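Local coordinates for glucose import ATP-binding protein GlcV (Sulfolobus solfataricus, PDB 1OXX) that hydrolyses ATP to power glucose uptake, serving as the energy-coupling subunit of the GlcSTUV ABC transporter, at residues S292-K298 and V338-K344; F263-S269 and I347-K352. The protein carries 1 engineered substitution. All blocks are in the same frame, centred on the assembly; numbering follows the deposited sequence.

Overall arrangement
Both contacts lie in the C-terminal β-rich part of GlcV, on the same side of the chain's centre and away from the probable ATP-binding residues. Their centres are about 17 Å apart. Contact 1 pairs strands 294-307 and 337-342 in one antiparallel sheet; contact 2 sets the loop after strand 261-263 against strand 348-351, an outermost strand of another. Along the chain contact 1 is nested inside contact 2, and strand 348-351 directly follows 337-342. The two also touch: I294 CD1 lies 3.7 Å from P264 CG, and V342 CG2 lies 3.9 Å from I347 CD1. Their side chains thus pack together within a C-terminal domain of unknown function, joined by a linker to the ABC-ATPase domain.

Contact 1 of 2, residues S292-K298 and V338-K344; sequences SWILVGK and VLVYVRK
Strands 294-298 and 338-342, neighbours in a C-terminal-domain sheet, run antiparallel, their axes 4.6 Å apart at closest approach and their directions at 138°. I294 and V342 form a hydrogen-bonded pair, with I294 N to V342 O and V342 N to I294 O both 2.9 Å. L295 faces Y341 as a non-hydrogen-bonded pair, CA to CA 4.4 Å. The register then slips by one residue: V296 N donates to V340 O (2.9 Å) and V340 N to G297 O (2.8 Å), so V296 and G297 together face V340 in a classic beta bulge. V296 takes phi/psi -115/-8 and G297 143/-163, angles at which a CB on G297 would jam against the preceding carbonyl. K298 then pairs with L339.

Apolar packing occupies both sheet faces. L295 CD2 lies 3.7 Å from the Y341 ring centroid, a CH-pi contact over the face, and W293 CB is 3.8 Å from Y341 CD2. Opposite, V296 CG1 meets V342 CG2 at 3.7 Å and V296 CG2 meets V340 CG1 at 3.7 Å, a side continued by F263.

Beyond the paired strands, R343 (chi1 m, chi2 m, chi3 t) lays its guanidinium flat on W293 (chi1 m), planes at 15°. Its CZ stands 3.7 Å from the six-membered-ring centroid, a cation-pi contact. R343 NH1 donates to S292 O (3.0 Å) and S292 OG (2.9 Å); S292 OG also bonds D290. Water 1 links S292 O (2.8 Å) to K344 N (3.0 Å).

The backbone bonds thus fix strand register, while R343, by stacking and hydrogen bonding, joins the segments beyond it.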
loop_
_atom_site.group_PDB
_atom_site.type_symbol
_atom_site.label_atom_id
_atom_site.label_comp_id
_atom_site.label_asym_id
_atom_site.label_seq_id
_atom_site.Cartn_x
_atom_site.Cartn_y
_atom_site.Cartn_z
ATOM N N SER A 292 0.404 -19.709 -25.456
ATOM C CA SER A 292 -0.083 -18.837 -24.385
ATOM C C SER A 292 0.612 -17.459 -24.393
ATOM O O SER A 292 0.247 -16.573 -23.617
ATOM C CB SER A 292 0.085 -19.507 -23.014
ATOM O OG SER A 292 1.441 -19.729 -22.676
ATOM N N TRP A 293 1.566 -17.299 -25.300
ATOM C CA TRP A 293 2.282 -16.052 -25.502
ATOM C C TRP A 293 2.067 -15.575 -26.940
ATOM O O TRP A 293 1.953 -16.399 -27.849
ATOM C CB TRP A 293 3.774 -16.268 -25.335
ATOM C CG TRP A 293 4.241 -16.546 -23.923
ATOM C CD1 TRP A 293 4.496 -17.768 -23.367
ATOM C CD2 TRP A 293 4.527 -15.578 -22.906
ATOM N NE1 TRP A 293 4.908 -17.619 -22.064
ATOM C CE2 TRP A 293 4.943 -16.281 -21.762
ATOM C CE3 TRP A 293 4.478 -14.182 -22.849
ATOM C CZ2 TRP A 293 5.305 -15.631 -20.578
ATOM C CZ3 TRP A 293 4.817 -13.550 -21.677
ATOM C CH2 TRP A 293 5.217 -14.268 -20.565
ATOM N N ILE A 294 2.027 -14.263 -27.147
ATOM C CA ILE A 294 1.935 -13.727 -28.510
ATOM C C ILE A 294 3.127 -12.835 -28.825
ATOM O O ILE A 294 3.599 -12.035 -27.988
ATOM C CB ILE A 294 0.635 -12.925 -28.780
ATOM C CG1 ILE A 294 0.516 -11.720 -27.845
ATOM C CG2 ILE A 294 -0.579 -13.841 -28.745
ATOM C CD1 ILE A 294 -0.408 -10.651 -28.373
ATOM N N LEU A 295 3.585 -12.941 -30.060
ATOM C CA LEU A 295 4.655 -12.109 -30.574
ATOM C C LEU A 295 4.198 -10.685 -30.814
ATOM O O LEU A 295 3.145 -10.472 -31.432
ATOM C CB LEU A 295 5.089 -12.656 -31.930
ATOM C CG LEU A 295 6.266 -13.612 -31.995
ATOM C CD1 LEU A 295 6.422 -14.092 -33.432
ATOM C CD2 LEU A 295 7.545 -12.931 -31.533
ATOM N N VAL A 296 4.961 -9.717 -30.319
ATOM C CA VAL A 296 4.676 -8.322 -30.624
ATOM C C VAL A 296 5.795 -7.651 -31.441
ATOM O O VAL A 296 5.636 -6.539 -31.917
ATOM C CB VAL A 296 4.306 -7.493 -29.370
ATOM C CG1 VAL A 296 2.979 -7.971 -28.804
ATOM C CG2 VAL A 296 5.407 -7.512 -28.311
ATOM N N GLY A 297 6.921 -8.333 -31.630
ATOM C CA GLY A 297 7.955 -7.808 -32.496
ATOM C C GLY A 297 9.368 -8.062 -32.039
ATOM O O GLY A 297 9.612 -8.941 -31.222
ATOM N N LYS A 298 10.295 -7.307 -32.608
ATOM C CA LYS A 298 11.716 -7.429 -32.315
ATOM C C LYS A 298 12.168 -6.329 -31.363
ATOM O O LYS A 298 11.609 -5.235 -31.327
ATOM C CB LYS A 298 12.527 -7.278 -33.609
ATOM C CG LYS A 298 12.209 -8.268 -34.700
ATOM C CD LYS A 298 12.686 -7.762 -36.052
ATOM C CE LYS A 298 14.176 -7.523 -36.103
ATOM N NZ LYS A 298 14.613 -7.164 -37.497
ATOM N N VAL A 338 16.402 -9.626 -30.008
ATOM C CA VAL A 338 15.492 -10.612 -29.458
ATOM C C VAL A 338 14.086 -10.441 -30.016
ATOM O O VAL A 338 13.712 -9.375 -30.526
ATOM C CB VAL A 338 15.367 -10.474 -27.917
ATOM C CG1 VAL A 338 16.708 -10.771 -27.226
ATOM C CG2 VAL A 338 14.889 -9.088 -27.540
ATOM N N LEU A 339 13.320 -11.510 -29.894
ATOM C CA LEU A 339 11.895 -11.469 -30.155
ATOM C C LEU A 339 11.198 -11.171 -28.832
ATOM O O LEU A 339 11.632 -11.643 -27.785
ATOM C CB LEU A 339 11.396 -12.795 -30.716
ATOM C CG LEU A 339 12.036 -13.236 -32.027
ATOM C CD1 LEU A 339 11.333 -14.492 -32.517
ATOM C CD2 LEU A 339 11.964 -12.103 -33.058
ATOM N N VAL A 340 10.131 -10.386 -28.889
ATOM C CA VAL A 340 9.375 -9.961 -27.710
ATOM C C VAL A 340 7.974 -10.538 -27.740
ATOM O O VAL A 340 7.239 -10.365 -28.712
ATOM C CB VAL A 340 9.287 -8.433 -27.636
ATOM C CG1 VAL A 340 8.572 -7.992 -26.370
ATOM C CG2 VAL A 340 10.679 -7.820 -27.699
ATOM N N TYR A 341 7.639 -11.275 -26.689
ATOM C CA TYR A 341 6.342 -11.893 -26.536
ATOM C C TYR A 341 5.675 -11.281 -25.317
ATOM O O TYR A 341 6.339 -10.891 -24.354
ATOM C CB TYR A 341 6.465 -13.394 -26.254
ATOM C CG TYR A 341 6.858 -14.252 -27.422
ATOM C CD1 TYR A 341 8.194 -14.446 -27.762
ATOM C CD2 TYR A 341 5.889 -14.905 -28.157
ATOM C CE1 TYR A 341 8.539 -15.256 -28.829
ATOM C CE2 TYR A 341 6.220 -15.701 -29.239
ATOM C CZ TYR A 341 7.543 -15.889 -29.558
ATOM O OH TYR A 341 7.874 -16.702 -30.628
ATOM N N VAL A 342 4.353 -11.202 -25.353
ATOM C CA VAL A 342 3.605 -10.781 -24.177
ATOM C C VAL A 342 2.397 -11.681 -23.960
ATOM O O VAL A 342 2.025 -12.471 -24.820
ATOM C CB VAL A 342 3.112 -9.318 -24.288
ATOM C CG1 VAL A 342 4.273 -8.336 -24.513
ATOM C CG2 VAL A 342 2.078 -9.171 -25.418
ATOM N N ARG A 343 1.789 -11.558 -22.783
ATOM C CA ARG A 343 0.501 -12.179 -22.517
ATOM C C ARG A 343 -0.572 -11.256 -23.087
ATOM O O ARG A 343 -0.789 -10.150 -22.578
ATOM C CB ARG A 343 0.282 -12.312 -21.018
ATOM C CG ARG A 343 1.303 -13.160 -20.341
ATOM C CD ARG A 343 1.184 -14.617 -20.690
ATOM N NE ARG A 343 1.893 -15.482 -19.751
ATOM C CZ ARG A 343 2.185 -16.736 -19.997
ATOM N NH1 ARG A 343 1.828 -17.280 -21.151
ATOM N NH2 ARG A 343 2.836 -17.460 -19.103
ATOM N N LYS A 344 -1.252 -11.697 -24.141
ATOM C CA LYS A 344 -2.241 -10.851 -24.806
ATOM C C LYS A 344 -3.303 -10.261 -23.892
ATOM O O LYS A 344 -3.624 -9.069 -23.995
ATOM C CB LYS A 344 -2.908 -11.633 -25.919
ATOM C CG LYS A 344 -3.944 -10.834 -26.698
ATOM C CD LYS A 344 -4.579 -11.734 -27.762
ATOM C CE LYS A 344 -5.714 -11.039 -28.509
ATOM N NZ LYS A 344 -5.218 -10.155 -29.598
HETATM O O HOH W 1 -1.203 -14.578 -24.835
HETATM O O HOH W 2 3.737 -19.977 -20.277
#

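Contact 2 of 2, residues F263-S269 and I347-K352; sequences FPVSVSS and IKVFEK
Segment 263-269 is largely extended but is not paired with strand 348-351: V265 and V349 stand 7.2 Å apart CA to CA, S269 and E351 5.7 Å, and no direct hydrogen bond crosses between the segments. F263 ends strand 261-263, and P264 (phi/psi -79/61) centres an inverse gamma turn, with a weak V265 N to F263 O bond of 2.8 Å. From there V265 (-143/167), S266 (-150/162) and V267 (-143/170) are extended, so the CA-to-CB bonds of V265 and V267 point toward the strand and that of S266 away. In segment 347-352 the same alternation directs I347 and V349 toward the loop, K348 and F350 away.

Apolar side chains fill the gap. I347 (chi1 m, chi2 t) brings CD1 to 3.9 Å from P264 CD, set sideways, and to 4.1 Å from F263 CD2, at the edge of the F263 ring. I347 CG2 lies 3.9 Å from V265 CG1. V349, rotamer p, packs its CB 3.9 Å from V265 CG2 and its CG2 3.8 Å from V267 CG1.

The arrangement is a connecting loop packed over one face of an antiparallel sheet. Strand 348-351 is an outermost strand of that sheet, hydrogen-bonded to strand 271-276, whose A272 and I274 also touch the loop valines.

Toward the chain end the contact mixes aliphatic and polar atoms: V267 CB meets E351 CG at 3.8 Å, while water 3 bridges S268 N (2.9 Å) to E351 OE1 (2.8 Å). S269 OG lies 3.4 Å from E351 CB and hydrogen-bonds R271 O, while K352 NZ forms a salt bridge with E248.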
loop_
_atom_site.group_PDB
_atom_site.type_symbol
_atom_site.label_atom_id
_atom_site.label_comp_id
_atom_site.label_asym_id
_atom_site.label_seq_id
_atom_site.Cartn_x
_atom_site.Cartn_y
_atom_site.Cartn_z
ATOM N N PHE A 263 1.408 -3.817 -30.719
ATOM C CA PHE A 263 0.509 -4.443 -29.750
ATOM C C PHE A 263 -0.888 -4.471 -30.321
ATOM O O PHE A 263 -1.374 -3.453 -30.788
ATOM C CB PHE A 263 0.515 -3.646 -28.444
ATOM C CG PHE A 263 1.812 -3.718 -27.720
ATOM C CD1 PHE A 263 2.855 -2.879 -28.063
ATOM C CD2 PHE A 263 2.001 -4.640 -26.706
ATOM C CE1 PHE A 263 4.070 -2.965 -27.392
ATOM C CE2 PHE A 263 3.212 -4.712 -26.033
ATOM C CZ PHE A 263 4.243 -3.872 -26.396
ATOM N N PRO A 264 -1.518 -5.643 -30.305
ATOM C CA PRO A 264 -2.839 -5.829 -30.932
ATOM C C PRO A 264 -4.017 -5.332 -30.116
ATOM O O PRO A 264 -4.931 -6.077 -29.729
ATOM C CB PRO A 264 -2.904 -7.346 -31.126
ATOM C CG PRO A 264 -2.089 -7.879 -30.057
ATOM C CD PRO A 264 -0.968 -6.909 -29.797
ATOM N N VAL A 265 -3.998 -4.031 -29.862
ATOM C CA VAL A 265 -5.043 -3.354 -29.105
ATOM C C VAL A 265 -5.254 -1.990 -29.732
ATOM O O VAL A 265 -4.460 -1.547 -30.535
ATOM C CB VAL A 265 -4.676 -3.198 -27.605
ATOM C CG1 VAL A 265 -4.617 -4.565 -26.928
ATOM C CG2 VAL A 265 -3.370 -2.431 -27.435
ATOM N N SER A 266 -6.342 -1.330 -29.362
ATOM C CA SER A 266 -6.634 -0.011 -29.895
ATOM C C SER A 266 -7.415 0.826 -28.879
ATOM O O SER A 266 -7.955 0.313 -27.910
ATOM C CB SER A 266 -7.437 -0.156 -31.193
ATOM O OG SER A 266 -7.650 1.094 -31.831
ATOM N N VAL A 267 -7.401 2.131 -29.104
ATOM C CA VAL A 267 -8.203 3.092 -28.364
ATOM C C VAL A 267 -8.618 4.127 -29.407
ATOM O O VAL A 267 -8.093 4.134 -30.522
ATOM C CB VAL A 267 -7.442 3.773 -27.206
ATOM C CG1 VAL A 267 -7.247 2.817 -26.042
ATOM C CG2 VAL A 267 -6.122 4.322 -27.688
ATOM N N SER A 268 -9.537 5.007 -29.022
ATOM C CA SER A 268 -10.121 5.993 -29.923
ATOM C C SER A 268 -9.224 7.187 -30.263
ATOM O O SER A 268 -9.478 7.904 -31.237
ATOM C CB SER A 268 -11.416 6.500 -29.290
ATOM O OG SER A 268 -12.388 5.472 -29.242
ATOM N N SER A 269 -8.179 7.394 -29.474
ATOM C CA SER A 269 -7.271 8.522 -29.658
ATOM C C SER A 269 -6.161 8.265 -30.689
ATOM O O SER A 269 -5.973 7.143 -31.151
ATOM C CB SER A 269 -6.657 8.895 -28.306
ATOM O OG SER A 269 -6.027 7.774 -27.704
ATOM N N ILE A 347 -2.258 -7.080 -21.715
ATOM C CA ILE A 347 -1.909 -5.776 -22.238
ATOM C C ILE A 347 -2.925 -4.754 -21.755
ATOM O O ILE A 347 -4.138 -4.942 -21.917
ATOM C CB ILE A 347 -1.918 -5.773 -23.779
ATOM C CG1 ILE A 347 -0.945 -6.798 -24.383
ATOM C CG2 ILE A 347 -1.679 -4.362 -24.296
ATOM C CD1 ILE A 347 -1.193 -7.093 -25.860
ATOM N N LYS A 348 -2.446 -3.696 -21.123
ATOM C CA LYS A 348 -3.299 -2.598 -20.700
ATOM C C LYS A 348 -3.097 -1.459 -21.673
ATOM O O LYS A 348 -1.980 -1.217 -22.142
ATOM C CB LYS A 348 -2.965 -2.164 -19.292
ATOM C CG LYS A 348 -3.191 -3.270 -18.272
ATOM C CD LYS A 348 -2.214 -3.170 -17.147
ATOM C CE LYS A 348 -2.379 -4.272 -16.084
ATOM N NZ LYS A 348 -2.173 -5.675 -16.522
ATOM N N VAL A 349 -4.179 -0.786 -22.023
ATOM C CA VAL A 349 -4.072 0.314 -22.969
ATOM C C VAL A 349 -4.945 1.464 -22.521
ATOM O O VAL A 349 -6.046 1.255 -21.999
ATOM C CB VAL A 349 -4.391 -0.148 -24.422
ATOM C CG1 VAL A 349 -5.845 -0.531 -24.577
ATOM C CG2 VAL A 349 -4.003 0.929 -25.438
ATOM N N PHE A 350 -4.399 2.665 -22.668
ATOM C CA PHE A 350 -5.074 3.909 -22.288
ATOM C C PHE A 350 -4.907 4.959 -23.365
ATOM O O PHE A 350 -3.912 4.965 -24.099
ATOM C CB PHE A 350 -4.491 4.460 -20.986
ATOM C CG PHE A 350 -4.422 3.445 -19.879
ATOM C CD1 PHE A 350 -3.269 2.697 -19.675
ATOM C CD2 PHE A 350 -5.518 3.222 -19.070
ATOM C CE1 PHE A 350 -3.216 1.761 -18.690
ATOM C CE2 PHE A 350 -5.463 2.287 -18.079
ATOM C CZ PHE A 350 -4.308 1.563 -17.882
ATOM N N GLU A 351 -5.883 5.850 -23.470
ATOM C CA GLU A 351 -5.775 6.939 -24.427
ATOM C C GLU A 351 -4.687 7.876 -23.943
ATOM O O GLU A 351 -4.559 8.120 -22.750
ATOM C CB GLU A 351 -7.093 7.716 -24.527
ATOM C CG GLU A 351 -8.227 6.918 -25.137
ATOM C CD GLU A 351 -9.501 7.725 -25.275
ATOM O OE1 GLU A 351 -10.589 7.113 -25.309
ATOM O OE2 GLU A 351 -9.409 8.967 -25.355
ATOM N N LYS A 352 -3.892 8.398 -24.863
ATOM C CA LYS A 352 -2.940 9.427 -24.501
ATOM C C LYS A 352 -3.656 10.756 -24.721
ATOM O O LYS A 352 -4.065 11.054 -25.846
ATOM C CB LYS A 352 -1.679 9.332 -25.356
ATOM C CG LYS A 352 -0.785 10.566 -25.288
ATOM C CD LYS A 352 0.134 10.540 -24.086
ATOM C CE LYS A 352 1.064 11.746 -24.091
ATOM N NZ LYS A 352 1.686 11.975 -25.431
HETATM O O HOH W 3 -10.773 4.626 -26.471
#